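Local coordinates for carboxyltransferase domain-containing protein (Pyrococcus horikoshii, PDB 2PHC) that is of unproven function but probably acts as an ATP-binding hydrolase of the carboxyltransferase subdomain C and D family, at residues V27-A31 against P47-L52; E40-E44 against V54-P58; K84-V90 against G203-V209; M140-T146 against I163-T168; G169-I173 against R188-P192. Residue numbers count along the deposited sequence, not the author numbering.

Interaction 1 (V27-A31 against P47-L52)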
# COMPACT_ATOMS: atom_id res chain seq x y z
N VAL A 27 -11.46 1.20 5.99
CA VAL A 27 -12.70 1.00 6.72
C VAL A 27 -12.48 1.41 8.13
O VAL A 27 -13.14 2.34 8.61
CB VAL A 27 -13.22 -0.47 6.63
CG1 VAL A 27 -14.39 -0.71 7.53
CG2 VAL A 27 -13.59 -0.81 5.20
N HIS A 28 -11.52 0.78 8.78
CA HIS A 28 -11.24 1.04 10.18
C HIS A 28 -10.82 2.54 10.44
O HIS A 28 -11.29 3.14 11.36
CB HIS A 28 -10.17 0.09 10.67
CG HIS A 28 -9.78 0.29 12.09
ND1 HIS A 28 -8.47 0.52 12.48
CD2 HIS A 28 -10.52 0.24 13.23
CE1 HIS A 28 -8.43 0.65 13.80
NE2 HIS A 28 -9.66 0.52 14.27
N SER A 29 -9.95 3.09 9.62
CA SER A 29 -9.49 4.48 9.74
C SER A 29 -10.63 5.47 9.54
O SER A 29 -10.67 6.45 10.19
CB SER A 29 -8.46 4.75 8.63
OG SER A 29 -7.36 3.96 8.83
N LEU A 30 -11.54 5.18 8.63
CA LEU A 30 -12.68 5.97 8.39
C LEU A 30 -13.62 5.92 9.57
O LEU A 30 -14.16 6.97 9.93
CB LEU A 30 -13.36 5.49 7.11
CG LEU A 30 -14.65 6.13 6.60
CD1 LEU A 30 -14.77 7.67 6.59
CD2 LEU A 30 -14.99 5.56 5.24
N ALA A 31 -13.82 4.77 10.16
CA ALA A 31 -14.69 4.66 11.28
C ALA A 31 -14.14 5.42 12.43
O ALA A 31 -14.82 6.15 13.04
CB ALA A 31 -14.91 3.28 11.67
N PRO A 47 -18.42 -1.69 10.67
CA PRO A 47 -17.42 -1.95 9.63
C PRO A 47 -17.67 -3.32 9.01
O PRO A 47 -18.07 -4.19 9.74
CB PRO A 47 -16.08 -1.90 10.41
CG PRO A 47 -16.44 -2.26 11.86
CD PRO A 47 -17.80 -1.57 12.02
N ALA A 48 -17.40 -3.54 7.72
CA ALA A 48 -17.31 -4.89 7.13
C ALA A 48 -16.02 -4.85 6.40
O ALA A 48 -15.40 -3.77 6.40
CB ALA A 48 -18.54 -5.21 6.16
N TYR A 49 -15.61 -5.94 5.73
CA TYR A 49 -14.28 -6.02 5.11
C TYR A 49 -13.95 -5.02 4.01
O TYR A 49 -12.78 -4.67 3.80
CB TYR A 49 -14.03 -7.45 4.58
CG TYR A 49 -14.84 -7.77 3.32
CD1 TYR A 49 -14.28 -7.66 2.06
CD2 TYR A 49 -16.21 -8.13 3.39
CE1 TYR A 49 -15.05 -7.92 0.90
CE2 TYR A 49 -16.96 -8.36 2.25
CZ TYR A 49 -16.34 -8.27 1.00
OH TYR A 49 -17.03 -8.52 -0.18
N SER A 50 -14.94 -4.63 3.22
CA SER A 50 -14.79 -3.57 2.22
C SER A 50 -15.92 -2.55 2.31
O SER A 50 -16.22 -1.95 1.34
CB SER A 50 -14.69 -4.12 0.78
OG SER A 50 -15.77 -5.01 0.50
N SER A 51 -16.56 -2.35 3.47
CA SER A 51 -17.53 -1.27 3.58
C SER A 51 -17.78 -0.81 5.02
O SER A 51 -17.49 -1.54 5.96
CB SER A 51 -18.84 -1.71 2.99
OG SER A 51 -19.17 -2.99 3.52
N LEU A 52 -18.38 0.35 5.21
CA LEU A 52 -18.82 0.76 6.50
C LEU A 52 -20.22 1.23 6.51
O LEU A 52 -20.57 2.11 5.82
CB LEU A 52 -17.93 1.84 7.05
CG LEU A 52 -18.27 2.56 8.32
CD1 LEU A 52 -18.00 1.70 9.45
CD2 LEU A 52 -17.42 3.72 8.35
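A helix can dock on a beta hairpin by apolar contact alone, and helix 21-37 does so here over the turn of hairpin 42-56, part of a four-stranded antiparallel sheet. Pro47 CB lies 3.5 Å from Val27 CG1. Ala48 turns its methyl away and offers its backbone, with Ala48 O 3.4 Å from Val27 CG1. A type I turn runs from Ala48 to Ser51; its own bond, Ser51 N to Ala48 O, is weak at 3.5 Å, and Ala48 N to Ser51 O at 2.7 Å closes the hairpin around it. Tyr49 and Ser50 point away, the Tyr49 hydroxyl bonding Asp17. Ser51 O stands 3.6 Å from Val27 CG1. Leu52 returns to the helix side, where Leu52 CD2 meets Leu30 CG and Leu52 CD1 meets Ala31 CB, each at 4.1 Å; Leu30 and Leu52 also touch Ile13 of strand 10-14. With no hydrogen bond between the segments, the helix is held by shape and burial, Val27 filling the hollow beside the turn.

Interaction 2 (E40-E44 against V54-P58)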
# COMPACT_ATOMS: atom_id res chain seq x y z
N GLU A 40 -23.53 14.37 16.44
CA GLU A 40 -24.65 14.28 17.37
C GLU A 40 -25.74 13.41 16.81
O GLU A 40 -26.52 12.85 17.56
CB GLU A 40 -25.20 15.71 17.76
CG GLU A 40 -24.68 16.17 19.15
CD GLU A 40 -25.24 17.54 19.70
OE1 GLU A 40 -24.78 17.94 20.83
OE2 GLU A 40 -26.11 18.18 19.01
N TRP A 41 -25.75 13.27 15.49
CA TRP A 41 -26.71 12.44 14.79
C TRP A 41 -26.35 10.96 14.65
O TRP A 41 -27.14 10.22 14.04
CB TRP A 41 -27.04 13.01 13.43
CG TRP A 41 -25.86 13.36 12.57
CD1 TRP A 41 -25.35 14.61 12.34
CD2 TRP A 41 -25.04 12.44 11.77
NE1 TRP A 41 -24.27 14.54 11.46
CE2 TRP A 41 -24.05 13.23 11.10
CE3 TRP A 41 -25.03 11.04 11.58
CZ2 TRP A 41 -23.08 12.67 10.25
CZ3 TRP A 41 -24.03 10.48 10.73
CH2 TRP A 41 -23.08 11.30 10.09
N LEU A 42 -25.21 10.55 15.22
CA LEU A 42 -24.61 9.17 15.00
C LEU A 42 -25.35 8.13 15.79
O LEU A 42 -25.44 8.22 17.04
CB LEU A 42 -23.09 9.03 15.38
CG LEU A 42 -22.47 7.65 14.98
CD1 LEU A 42 -22.67 7.41 13.47
CD2 LEU A 42 -20.98 7.55 15.34
N VAL A 43 -25.82 7.11 15.11
CA VAL A 43 -26.32 6.00 15.91
C VAL A 43 -25.31 4.76 16.03
O VAL A 43 -24.86 4.42 17.12
CB VAL A 43 -27.76 5.71 15.52
CG1 VAL A 43 -28.26 4.33 16.02
CG2 VAL A 43 -28.66 6.92 15.99
N GLU A 44 -24.91 4.21 14.89
CA GLU A 44 -24.14 3.03 14.86
C GLU A 44 -23.16 3.11 13.66
O GLU A 44 -23.43 3.79 12.67
CB GLU A 44 -25.07 1.81 14.73
CG GLU A 44 -24.36 0.43 14.79
CD GLU A 44 -25.22 -0.75 15.31
OE1 GLU A 44 -24.61 -1.63 16.01
OE2 GLU A 44 -26.46 -0.83 15.01
N VAL A 54 -23.27 3.09 8.16
CA VAL A 54 -23.47 4.22 8.98
C VAL A 54 -24.97 4.48 9.14
O VAL A 54 -25.73 4.59 8.20
CB VAL A 54 -22.80 5.53 8.42
CG1 VAL A 54 -22.78 6.62 9.51
CG2 VAL A 54 -21.38 5.21 8.03
N ILE A 55 -25.33 4.59 10.39
CA ILE A 55 -26.71 4.78 10.75
C ILE A 55 -26.91 5.94 11.69
O ILE A 55 -26.03 6.20 12.52
CB ILE A 55 -27.14 3.52 11.62
CG1 ILE A 55 -27.10 2.24 10.77
CG2 ILE A 55 -28.52 3.68 12.26
CD1 ILE A 55 -27.09 1.01 11.60
N TYR A 56 -27.94 6.70 11.38
CA TYR A 56 -28.18 8.04 11.83
C TYR A 56 -29.54 8.19 12.43
O TYR A 56 -30.43 7.44 12.14
CB TYR A 56 -27.96 9.09 10.73
CG TYR A 56 -28.94 9.19 9.57
CD1 TYR A 56 -28.69 8.58 8.38
CD2 TYR A 56 -30.05 9.97 9.64
CE1 TYR A 56 -29.52 8.69 7.36
CE2 TYR A 56 -30.89 10.09 8.59
CZ TYR A 56 -30.61 9.44 7.46
OH TYR A 56 -31.43 9.53 6.40
N ASP A 57 -29.69 9.18 13.28
CA ASP A 57 -30.98 9.43 13.88
C ASP A 57 -31.71 10.47 13.04
O ASP A 57 -31.32 11.62 13.06
CB ASP A 57 -30.81 9.94 15.28
CG ASP A 57 -32.14 10.33 15.92
OD1 ASP A 57 -32.17 10.52 17.15
OD2 ASP A 57 -33.16 10.42 15.19
N PRO A 58 -32.77 10.07 12.31
CA PRO A 58 -33.40 10.93 11.30
C PRO A 58 -34.11 12.19 11.86
O PRO A 58 -34.67 12.99 11.07
CB PRO A 58 -34.47 10.01 10.67
CG PRO A 58 -34.23 8.68 11.21
CD PRO A 58 -33.47 8.79 12.46
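A classic beta bulge interrupts the hairpin of strands 42-48 and 51-56, and it shows how an antiparallel pair can absorb one extra residue without losing its bonds. Val43 and Glu44 both face Ile55: Ile55 O accepts from Val43 N at 2.8 Å and from Glu44 N at 3.3 Å, while Ile55 N donates to Glu44 O at 3.1 Å. Beyond the bulge, Leu42 and Tyr56 form a non-hydrogen-bonded pair, and Asp57 N closes the ladder on Trp41 O at 2.9 Å. The same Trp41 O receives a CA-H...O contact from Tyr56 CA at 3.3 Å. The pairing is antiparallel, but the short segments 42-44 and 54-56 run at 129°, consistent with the distortion at the bulge.

Side chains pack around this backbone. Val43 CG1 touches Ile55 CG2 at 3.8 Å, and Leu42 CD1 reaches Val54 CG1 at 4.0 Å. Trp41 lays its indole beside the second strand, with Trp41 CE3 3.6 Å from Tyr56 CB and Val54 CG1 at the ring edge, 4.2 Å from Trp41 CZ3. Helix 63-82 covers this region: Tyr69 meets Trp41 edge-to-face, and Val66 touches both Trp41 and Tyr56. The carbonyl of Ile55 thus serves two amides at once, so the inserted residue costs the hairpin no backbone donor at the bulge, and apolar side chains do the remaining work.

Interaction 3 (K84-V90 against G203-V209)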
# COMPACT_ATOMS: atom_id res chain seq x y z
N LYS A 84 0.69 11.10 3.04
CA LYS A 84 1.53 10.19 3.79
C LYS A 84 2.14 9.16 2.79
O LYS A 84 2.88 8.28 3.15
CB LYS A 84 0.65 9.50 4.85
CG LYS A 84 0.43 10.25 6.17
CD LYS A 84 -0.58 9.48 7.20
CE LYS A 84 0.03 8.21 7.90
NZ LYS A 84 1.32 8.54 8.54
N THR A 85 1.81 9.34 1.52
CA THR A 85 2.11 8.43 0.50
C THR A 85 3.28 8.92 -0.35
O THR A 85 3.24 10.04 -0.93
CB THR A 85 0.91 8.20 -0.42
OG1 THR A 85 -0.12 7.54 0.32
CG2 THR A 85 1.29 7.28 -1.58
N ILE A 86 4.30 8.06 -0.44
CA ILE A 86 5.44 8.40 -1.27
C ILE A 86 5.38 7.47 -2.48
O ILE A 86 5.21 6.28 -2.35
CB ILE A 86 6.72 8.36 -0.43
CG1 ILE A 86 6.65 9.50 0.62
CG2 ILE A 86 7.99 8.42 -1.28
CD1 ILE A 86 6.43 8.99 2.01
N GLU A 87 5.45 8.06 -3.67
CA GLU A 87 5.37 7.29 -4.92
C GLU A 87 6.77 6.89 -5.37
O GLU A 87 7.65 7.75 -5.47
CB GLU A 87 4.71 8.13 -6.03
CG GLU A 87 3.25 8.31 -5.84
CD GLU A 87 2.51 8.67 -7.13
OE1 GLU A 87 3.02 9.52 -7.93
OE2 GLU A 87 1.42 8.08 -7.34
N ILE A 88 6.97 5.61 -5.67
CA ILE A 88 8.32 5.08 -5.92
C ILE A 88 8.39 4.38 -7.28
O ILE A 88 7.79 3.29 -7.45
CB ILE A 88 8.83 4.19 -4.70
CG1 ILE A 88 9.12 5.11 -3.49
CG2 ILE A 88 10.14 3.52 -5.00
CD1 ILE A 88 9.61 4.45 -2.19
N PRO A 89 9.08 5.03 -8.28
CA PRO A 89 9.21 4.38 -9.57
C PRO A 89 10.16 3.17 -9.48
O PRO A 89 11.20 3.25 -8.81
CB PRO A 89 9.73 5.51 -10.49
CG PRO A 89 10.49 6.35 -9.65
CD PRO A 89 9.75 6.36 -8.30
N VAL A 90 9.72 2.07 -10.10
CA VAL A 90 10.36 0.78 -10.17
C VAL A 90 10.28 0.42 -11.62
O VAL A 90 9.19 0.34 -12.17
CB VAL A 90 9.53 -0.38 -9.43
CG1 VAL A 90 10.25 -1.75 -9.49
CG2 VAL A 90 9.21 -0.03 -7.93
N GLY A 203 5.80 4.31 8.97
CA GLY A 203 4.48 4.89 9.23
C GLY A 203 4.02 5.61 8.01
O GLY A 203 2.82 5.78 7.83
N ASP A 204 4.95 5.97 7.13
CA ASP A 204 4.64 6.32 5.73
C ASP A 204 4.07 5.17 4.85
O ASP A 204 4.22 4.00 5.17
CB ASP A 204 5.92 6.78 5.03
CG ASP A 204 6.48 8.10 5.62
OD1 ASP A 204 5.87 8.77 6.51
OD2 ASP A 204 7.56 8.47 5.13
N TYR A 205 3.43 5.53 3.74
CA TYR A 205 2.90 4.55 2.77
C TYR A 205 3.66 4.66 1.46
O TYR A 205 4.27 5.70 1.13
CB TYR A 205 1.40 4.69 2.47
CG TYR A 205 0.51 4.82 3.69
CD1 TYR A 205 0.56 3.92 4.70
CD2 TYR A 205 -0.36 5.92 3.83
CE1 TYR A 205 -0.27 4.08 5.90
CE2 TYR A 205 -1.15 6.11 5.00
CZ TYR A 205 -1.12 5.18 6.00
OH TYR A 205 -1.92 5.33 7.10
N VAL A 206 3.69 3.55 0.72
CA VAL A 206 4.45 3.62 -0.51
C VAL A 206 3.59 3.13 -1.68
O VAL A 206 2.93 2.14 -1.56
CB VAL A 206 5.80 2.80 -0.46
CG1 VAL A 206 6.34 2.68 -1.89
CG2 VAL A 206 6.92 3.46 0.52
N LYS A 207 3.70 3.81 -2.80
CA LYS A 207 3.01 3.39 -3.96
C LYS A 207 4.12 3.13 -4.99
O LYS A 207 4.86 4.05 -5.32
CB LYS A 207 2.02 4.52 -4.46
CG LYS A 207 1.11 4.09 -5.70
CD LYS A 207 0.48 2.68 -5.56
CE LYS A 207 -0.64 2.27 -6.65
NZ LYS A 207 -0.07 2.32 -8.07
N PHE A 208 4.28 1.88 -5.44
CA PHE A 208 5.22 1.59 -6.52
C PHE A 208 4.59 1.93 -7.84
O PHE A 208 3.40 1.72 -8.03
CB PHE A 208 5.74 0.17 -6.54
CG PHE A 208 6.51 -0.21 -5.29
CD1 PHE A 208 7.72 0.36 -5.01
CD2 PHE A 208 6.03 -1.17 -4.44
CE1 PHE A 208 8.43 -0.04 -3.86
CE2 PHE A 208 6.71 -1.56 -3.30
CZ PHE A 208 7.91 -0.99 -3.05
N VAL A 209 5.41 2.50 -8.72
CA VAL A 209 4.96 3.05 -10.00
C VAL A 209 5.82 2.45 -11.10
O VAL A 209 6.98 2.87 -11.26
CB VAL A 209 5.14 4.64 -10.05
CG1 VAL A 209 4.64 5.20 -11.45
CG2 VAL A 209 4.42 5.34 -8.89
O HOH W 1 3.60 9.59 7.27
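Parallel strands distant in sequence can be joined by an uninterrupted ladder, as strands 85-92 and 205-211 are here. The amides of alternate residues find carbonyls across the pair: Tyr205 N to Lys84 O at 2.9 Å, Ile86 N to Tyr205 O at 2.8 Å, Lys207 N to Ile86 O at 2.9 Å, Ile88 N to Lys207 O at 2.6 Å, Val209 N to Ile88 O at 2.8 Å and Val90 N to Val209 O at 3.1 Å.

At the start of the ladder, Lys84 NZ donates to Gly203 O at 3.2 Å and to a water at 2.8 Å, and that water in turn donates to Asp204 OD1 at 2.5 Å. The other carboxylate oxygen of Asp204 takes the amide of Leu201, and the Thr85 hydroxyl is bonded to Ile81.

Ile86, Ile88, Val206 and Phe208 share one face, where Ile88 CD1 lies 3.7 Å from Val206 CG1. The ladder pairs the first and last strands of the mixed barrel and so closes it: Trp170 of strand 167-171 packs on Ile88 and Phe208, strand 123-129 bonds the far edge of strand 205-211, and helix 63-82 meets Tyr205 on the other face.

Interaction 4 (M140-T146 against I163-T168)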
# COMPACT_ATOMS: atom_id res chain seq x y z
N MET A 140 1.78 -6.62 1.19
CA MET A 140 1.88 -7.33 -0.10
C MET A 140 0.73 -8.28 -0.32
O MET A 140 0.47 -9.18 0.52
CB MET A 140 3.22 -8.18 -0.18
CG MET A 140 3.58 -8.61 -1.70
SD MET A 140 5.09 -9.45 -1.87
CE MET A 140 4.73 -10.86 -1.16
N ASP A 141 0.16 -8.27 -1.51
CA ASP A 141 -0.81 -9.39 -1.88
C ASP A 141 -0.17 -10.82 -1.85
O ASP A 141 0.84 -11.04 -2.48
CB ASP A 141 -1.35 -9.08 -3.27
CG ASP A 141 -2.61 -9.86 -3.63
OD1 ASP A 141 -2.70 -11.05 -3.33
OD2 ASP A 141 -3.57 -9.23 -4.14
N GLU A 142 -0.75 -11.79 -1.12
CA GLU A 142 -0.19 -13.15 -1.01
C GLU A 142 -0.05 -14.01 -2.31
O GLU A 142 0.68 -15.01 -2.33
CB GLU A 142 -0.95 -13.92 0.07
CG GLU A 142 -0.70 -13.26 1.39
CD GLU A 142 -1.37 -13.88 2.59
OE1 GLU A 142 -1.95 -15.03 2.49
OE2 GLU A 142 -1.32 -13.19 3.64
N ARG A 143 -0.71 -13.60 -3.39
CA ARG A 143 -0.66 -14.31 -4.64
C ARG A 143 0.70 -14.24 -5.28
O ARG A 143 0.98 -15.00 -6.23
CB ARG A 143 -1.71 -13.78 -5.61
CG ARG A 143 -3.13 -14.18 -5.26
CD ARG A 143 -4.07 -13.44 -6.23
NE ARG A 143 -4.19 -12.00 -5.96
CZ ARG A 143 -4.68 -11.09 -6.81
NH1 ARG A 143 -5.07 -11.44 -8.04
NH2 ARG A 143 -4.76 -9.82 -6.43
N ILE A 144 1.51 -13.27 -4.84
CA ILE A 144 2.92 -13.19 -5.28
C ILE A 144 3.99 -13.62 -4.25
O ILE A 144 5.17 -13.49 -4.50
CB ILE A 144 3.23 -11.87 -5.95
CG1 ILE A 144 2.99 -10.69 -5.01
CG2 ILE A 144 2.40 -11.72 -7.21
CD1 ILE A 144 3.69 -9.48 -5.52
N ALA A 145 3.53 -14.23 -3.15
CA ALA A 145 4.39 -14.79 -2.10
C ALA A 145 5.44 -15.77 -2.71
O ALA A 145 5.06 -16.63 -3.51
CB ALA A 145 3.52 -15.51 -1.05
N THR A 146 6.73 -15.65 -2.38
CA THR A 146 7.78 -16.49 -3.00
C THR A 146 8.95 -16.61 -2.08
O THR A 146 9.56 -15.56 -1.70
CB THR A 146 8.31 -15.93 -4.37
OG1 THR A 146 7.22 -15.61 -5.22
CG2 THR A 146 9.19 -16.99 -5.10
N ILE A 163 11.06 -9.88 -3.10
CA ILE A 163 10.02 -10.59 -2.33
C ILE A 163 10.74 -11.68 -1.55
O ILE A 163 11.73 -12.30 -2.05
CB ILE A 163 8.99 -11.22 -3.30
CG1 ILE A 163 8.21 -10.14 -4.10
CG2 ILE A 163 8.07 -12.28 -2.63
CD1 ILE A 163 7.28 -10.74 -5.14
N ALA A 164 10.23 -11.97 -0.36
CA ALA A 164 10.75 -12.98 0.45
C ALA A 164 9.60 -13.37 1.35
O ALA A 164 9.23 -12.63 2.25
CB ALA A 164 12.00 -12.51 1.24
N GLY A 165 9.07 -14.56 1.15
CA GLY A 165 7.69 -14.92 1.58
C GLY A 165 6.60 -13.90 1.22
O GLY A 165 6.48 -13.39 0.08
N LYS A 166 5.86 -13.54 2.28
CA LYS A 166 4.84 -12.55 2.14
C LYS A 166 5.31 -11.10 2.24
O LYS A 166 4.49 -10.26 2.34
CB LYS A 166 3.69 -12.85 3.15
CG LYS A 166 3.18 -14.30 2.96
CD LYS A 166 2.44 -14.82 4.27
CE LYS A 166 1.92 -16.25 4.05
NZ LYS A 166 1.00 -16.67 5.16
N GLN A 167 6.61 -10.85 2.20
CA GLN A 167 7.21 -9.49 2.35
C GLN A 167 7.83 -9.01 1.11
O GLN A 167 8.50 -9.77 0.35
CB GLN A 167 8.45 -9.52 3.28
CG GLN A 167 8.35 -10.14 4.58
CD GLN A 167 8.08 -9.06 5.63
OE1 GLN A 167 8.83 -8.08 5.76
NE2 GLN A 167 7.00 -9.23 6.33
N THR A 168 7.72 -7.74 0.94
CA THR A 168 8.44 -7.07 -0.10
C THR A 168 9.21 -5.90 0.53
O THR A 168 9.04 -5.54 1.67
CB THR A 168 7.53 -6.67 -1.33
OG1 THR A 168 8.35 -6.21 -2.40
CG2 THR A 168 6.45 -5.63 -0.98
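Met140 illustrates how an extended side chain can bridge a loop to a hairpin. Its chi1 and chi2 are t and chi3 p, which carries Met140 SD to 3.9 Å from Ile163 CG1 and 3.7 Å from Thr168 CB, while Met140 CE curls to 3.3 Å from Gly165 O. The hairpin turns through a type II' turn from Ala164 to Gln167, with Gly165 at positive phi. Ile144, with chi1 p and chi2 t, sets its CD1 3.8 Å from Ile163 CD1; Ile163, m and t, also brings its CG2 to 3.6 Å from Thr146 N. Lys166 extends in t wells beyond chi1, and its NZ stays 4.3 Å from Glu142 OE1, too far for a salt bridge. Asp141 OD1 accepts from Arg143 N at 3.2 Å in an Asx turn, and Arg143 NH2 bridges to Asp141 OD2 at 2.6 Å.

Backbone ties are modest: Thr146 N to Gly165 O at 3.3 Å and Gly165 N to Thr146 O at 3.1 Å, both weak. The loop and hairpin tip meet helix 111-119 (Ile117 on Ile144), helix 100-107 (Val103 on Thr146 and Ile163) and strand 123-129 (Tyr123 on Met140 and Thr168).

Interaction 5 (G169-I173 against R188-P192)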
# COMPACT_ATOMS: atom_id res chain seq x y z
N GLY A 169 10.16 -5.36 -0.19
CA GLY A 169 10.94 -4.30 0.36
C GLY A 169 11.98 -4.05 -0.68
O GLY A 169 11.89 -4.60 -1.77
N TRP A 170 12.97 -3.24 -0.37
CA TRP A 170 14.07 -3.05 -1.30
C TRP A 170 15.43 -2.86 -0.58
O TRP A 170 15.49 -2.37 0.56
CB TRP A 170 13.80 -1.88 -2.24
CG TRP A 170 13.83 -0.48 -1.61
CD1 TRP A 170 14.90 0.32 -1.45
CD2 TRP A 170 12.69 0.30 -1.13
NE1 TRP A 170 14.54 1.54 -0.92
CE2 TRP A 170 13.19 1.53 -0.66
CE3 TRP A 170 11.30 0.04 -1.05
CZ2 TRP A 170 12.35 2.55 -0.15
CZ3 TRP A 170 10.45 1.07 -0.48
CH2 TRP A 170 10.97 2.29 -0.09
N TYR A 171 16.48 -3.33 -1.26
CA TYR A 171 17.87 -3.00 -1.00
C TYR A 171 18.18 -1.56 -1.34
O TYR A 171 18.04 -1.17 -2.52
CB TYR A 171 18.74 -3.92 -1.80
CG TYR A 171 18.48 -5.35 -1.46
CD1 TYR A 171 19.27 -5.98 -0.57
CD2 TYR A 171 17.45 -6.06 -2.03
CE1 TYR A 171 19.07 -7.29 -0.23
CE2 TYR A 171 17.24 -7.41 -1.74
CZ TYR A 171 18.03 -8.00 -0.82
OH TYR A 171 17.84 -9.28 -0.43
N ALA A 172 18.49 -0.75 -0.33
CA ALA A 172 18.70 0.69 -0.56
C ALA A 172 20.07 0.94 -1.18
O ALA A 172 20.23 1.84 -1.96
CB ALA A 172 18.53 1.48 0.73
N ILE A 173 21.06 0.10 -0.87
CA ILE A 173 22.35 0.13 -1.54
C ILE A 173 22.83 -1.28 -1.88
O ILE A 173 22.23 -2.28 -1.45
CB ILE A 173 23.43 0.90 -0.68
CG1 ILE A 173 23.70 0.17 0.63
CG2 ILE A 173 22.99 2.31 -0.39
CD1 ILE A 173 25.12 0.51 1.23
N ARG A 188 17.83 7.49 -5.40
CA ARG A 188 18.72 7.14 -4.30
C ARG A 188 17.85 7.28 -3.06
O ARG A 188 17.72 8.39 -2.49
CB ARG A 188 19.89 8.07 -4.23
CG ARG A 188 20.97 7.58 -3.32
CD ARG A 188 22.19 8.51 -3.37
NE ARG A 188 23.09 8.21 -2.25
CZ ARG A 188 24.33 8.66 -2.15
NH1 ARG A 188 24.82 9.44 -3.11
NH2 ARG A 188 25.08 8.34 -1.10
N THR A 189 17.28 6.14 -2.65
CA THR A 189 16.30 6.12 -1.54
C THR A 189 16.87 6.38 -0.14
O THR A 189 16.16 6.89 0.76
CB THR A 189 15.42 4.83 -1.57
OG1 THR A 189 16.27 3.68 -1.45
CG2 THR A 189 14.56 4.76 -2.88
N PHE A 190 18.13 6.03 0.07
CA PHE A 190 18.84 6.34 1.31
C PHE A 190 20.11 7.14 0.97
O PHE A 190 20.95 6.77 0.14
CB PHE A 190 19.21 5.05 2.16
CG PHE A 190 18.01 4.27 2.80
CD1 PHE A 190 18.14 3.74 4.09
CD2 PHE A 190 16.82 3.99 2.09
CE1 PHE A 190 17.08 2.96 4.68
CE2 PHE A 190 15.76 3.24 2.64
CZ PHE A 190 15.93 2.68 3.92
N ASN A 191 20.33 8.23 1.64
CA ASN A 191 21.41 9.10 1.20
C ASN A 191 21.89 9.76 2.40
O ASN A 191 21.22 10.66 2.84
CB ASN A 191 20.92 10.14 0.18
CG ASN A 191 22.06 10.97 -0.39
OD1 ASN A 191 23.16 11.02 0.17
ND2 ASN A 191 21.78 11.68 -1.48
N PRO A 192 23.02 9.27 3.00
CA PRO A 192 23.47 9.94 4.24
C PRO A 192 23.82 11.39 3.80
O PRO A 192 23.99 11.67 2.59
CB PRO A 192 24.68 9.08 4.70
CG PRO A 192 25.28 8.58 3.38
CD PRO A 192 23.97 8.24 2.56
O HOH W 2 18.52 3.37 -3.06
O HOH W 3 20.32 4.37 -1.22
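Phe190 offers one face of its ring to the methyl of Ala172, whose CB stands 3.7 Å from the ring centroid and 25° off the normal, a CH-pi contact; the closest atoms, Ala172 CB and Phe190 CD2, are 3.3 Å apart. This small overlap is the heart of a buried meeting between the end of strand 167-171, a strand of the closed barrel, and the loop that follows strand 180-184. Beside it, the indole of Trp170 turns its nitrogen to Thr189: Trp170 NE1 donates to Thr189 OG1 at 2.8 Å, with the hydroxyl near the ring plane at its edge. Trp170 CZ2 also comes within 4.5 Å of Phe190 CE2, and Ala172 CB lies 3.8 Å from Thr189 OG1.

Two waters carry the backbone connection. One donates to Ala172 O at 2.5 Å and accepts from Thr189 N at 3.1 Å; the other donates to the same Ala172 O at 2.6 Å and accepts from Phe190 N at 3.0 Å. Phe130 packs against Phe190 from outside the two segments, and Ile185 touches Trp170.

The general lesson is that a loop without regular structure can be fixed on a strand end by mixed means. The tryptophan nitrogen is satisfied in a buried place by a hydroxyl, and two consecutive loop amides reach a single carbonyl through water, where direct backbone pairing is absent.

In the fold
From the N terminus, helix 21-37 leads into hairpin 42-56, where interaction 1 closes a loop between helix and turn. Interaction 2 opens before that loop is complete, so the two cross along the chain and fasten opposite ends of the same hairpin. Both precede the barrel contacts. Interaction 3 then joins strands 85-92 and 205-211 across 112 intervening residues, and within this span fall interactions 4 and 5 in series, sharing strand 167-171. Interaction 4 ties the loop after strand 134-138 to hairpin 160-171; interaction 5 fixes the later loop. Trp170 links interactions 3 and 5, with Ile88 CD1 3.3 Å from Trp170 CH2, whereas the centres of interactions 2 and 5 lie about 48 Å apart.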